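Local coordinates for MgGH51 (Meripilus giganteus, PDB 6ZPW), which probably hydrolyses terminal alpha-L-arabinofuranosyl residues from arabinose-containing polysaccharides, as a fungal GH51 alpha-L-arabinofuranosidase, at residues L562-T567 against K608-N613. Numbering follows the deposited sequence.
Sequences LTFQLT and KTFTYN
The ring of Phe-610 lies over CB of Phe-564, which sits 4.3 Å from the Phe-610 ring centroid as a CH-pi contact displaced toward the rim. CG of Phe-610 stands between its own backbone N and carbonyl carbon (chi1 71°), a setting that leans the ring toward the neighbouring strand; there Phe-610 CE2 comes within 3.9 Å of Phe-564 CD2, with the two ring planes inclined at 36°. Both rings also touch Ile-550 of strand 547-554, in the facing sheet. The pair illustrates how an antiparallel ladder places directly cross-strand side chains on the same face of a sheet, here the face turned to the interior of the C-terminal beta-sandwich: Phe-564 N to Phe-610 O (2.8 Å) and Phe-610 N to Phe-564 O (3.0 Å) close a hydrogen-bonded pair, and Leu-562 with Tyr-612 forms the next. Strand 560-565 is central in its three-stranded sheet, bonding on its other edge to strand 2-4. Trimming Phe-610 to an alanine is likely to leave Phe-564 CB without its aromatic cover and open a gap beside Ile-550. On the reverse face, threonines meet instead: Thr-563 CG2 touches Thr-609 CG2 at 3.6 Å, while Thr-563 OG1 lies 3.4 Å from Thr-611 CG2. Beyond the paired strands, a water links Thr-567 O to Lys-608 NZ, which also bonds Asn-570 O.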
# COMPACT_ATOMS: atom_id res chain seq x y z
N LEU A 562 7.98 13.96 33.72
CA LEU A 562 9.40 13.89 33.30
C LEU A 562 10.05 15.24 33.56
O LEU A 562 9.45 16.28 33.27
CB LEU A 562 9.51 13.52 31.82
CG LEU A 562 8.83 12.21 31.42
CD1 LEU A 562 7.49 12.53 30.79
CD2 LEU A 562 9.67 11.43 30.44
N THR A 563 11.27 15.17 34.06
CA THR A 563 12.13 16.36 34.16
C THR A 563 13.29 16.14 33.17
O THR A 563 14.10 15.21 33.40
CB THR A 563 12.66 16.58 35.58
OG1 THR A 563 11.49 16.76 36.38
CG2 THR A 563 13.58 17.78 35.67
N PHE A 564 13.34 16.95 32.14
CA PHE A 564 14.43 16.88 31.16
C PHE A 564 15.56 17.81 31.59
O PHE A 564 15.32 19.00 31.84
CB PHE A 564 13.93 17.23 29.76
CG PHE A 564 12.97 16.21 29.19
CD1 PHE A 564 13.48 15.02 28.68
CD2 PHE A 564 11.60 16.37 29.27
CE1 PHE A 564 12.61 14.04 28.20
CE2 PHE A 564 10.73 15.41 28.76
CZ PHE A 564 11.25 14.23 28.26
N GLN A 565 16.74 17.26 31.57
CA GLN A 565 17.96 18.00 31.91
C GLN A 565 18.80 18.15 30.64
O GLN A 565 19.33 17.13 30.12
CB GLN A 565 18.77 17.29 33.00
CG GLN A 565 18.06 17.21 34.29
CD GLN A 565 18.90 16.59 35.38
OE1 GLN A 565 19.64 15.64 35.16
NE2 GLN A 565 18.66 17.06 36.58
N LEU A 566 18.92 19.37 30.16
CA LEU A 566 19.63 19.75 28.91
C LEU A 566 20.78 20.70 29.25
O LEU A 566 21.18 21.49 28.43
CB LEU A 566 18.65 20.39 27.92
CG LEU A 566 17.77 19.46 27.08
CD1 LEU A 566 16.86 18.65 27.88
CD2 LEU A 566 16.98 20.23 26.06
N THR A 567 21.34 20.57 30.46
CA THR A 567 22.40 21.47 30.95
C THR A 567 23.73 21.27 30.24
O THR A 567 24.60 22.11 30.40
CB THR A 567 22.57 21.29 32.45
OG1 THR A 567 22.66 19.90 32.78
CG2 THR A 567 21.43 21.93 33.19
N LYS A 608 16.94 25.00 30.17
CA LYS A 608 18.00 23.99 30.37
C LYS A 608 17.54 22.81 31.21
O LYS A 608 18.12 21.74 31.07
CB LYS A 608 19.27 24.61 30.91
CG LYS A 608 19.90 25.50 29.87
CD LYS A 608 21.28 25.81 30.17
CE LYS A 608 21.93 26.43 28.98
NZ LYS A 608 23.28 26.80 29.42
N THR A 609 16.56 23.04 32.08
CA THR A 609 15.86 21.98 32.82
C THR A 609 14.38 22.32 32.74
O THR A 609 14.07 23.48 32.98
CB THR A 609 16.35 21.80 34.26
OG1 THR A 609 17.77 21.60 34.26
CG2 THR A 609 15.60 20.67 34.93
N PHE A 610 13.52 21.37 32.41
CA PHE A 610 12.06 21.67 32.39
C PHE A 610 11.26 20.39 32.57
O PHE A 610 11.80 19.27 32.33
CB PHE A 610 11.66 22.38 31.09
CG PHE A 610 11.69 21.50 29.87
CD1 PHE A 610 12.84 21.39 29.10
CD2 PHE A 610 10.56 20.79 29.49
CE1 PHE A 610 12.83 20.61 27.95
CE2 PHE A 610 10.57 20.02 28.34
CZ PHE A 610 11.71 19.92 27.60
N THR A 611 10.05 20.54 33.04
CA THR A 611 9.15 19.41 33.29
C THR A 611 8.06 19.31 32.21
O THR A 611 7.67 20.30 31.58
CB THR A 611 8.49 19.53 34.67
OG1 THR A 611 7.78 20.76 34.71
CG2 THR A 611 9.52 19.43 35.76
N TYR A 612 7.57 18.10 32.08
CA TYR A 612 6.41 17.78 31.23
C TYR A 612 5.63 16.63 31.85
O TYR A 612 6.21 15.62 32.26
CB TYR A 612 6.83 17.39 29.82
CG TYR A 612 5.67 16.99 28.94
CD1 TYR A 612 4.66 17.91 28.63
CD2 TYR A 612 5.53 15.71 28.46
CE1 TYR A 612 3.58 17.55 27.85
CE2 TYR A 612 4.49 15.36 27.61
CZ TYR A 612 3.49 16.27 27.35
OH TYR A 612 2.41 15.94 26.56
N ASN A 613 4.33 16.83 32.01
CA ASN A 613 3.39 15.78 32.49
C ASN A 613 2.84 15.05 31.26
O ASN A 613 2.05 15.65 30.52
CB ASN A 613 2.28 16.37 33.35
CG ASN A 613 1.56 15.28 34.13
OD1 ASN A 613 2.12 14.22 34.46
ND2 ASN A 613 0.36 15.56 34.60
O HOH W 1 24.27 24.69 31.24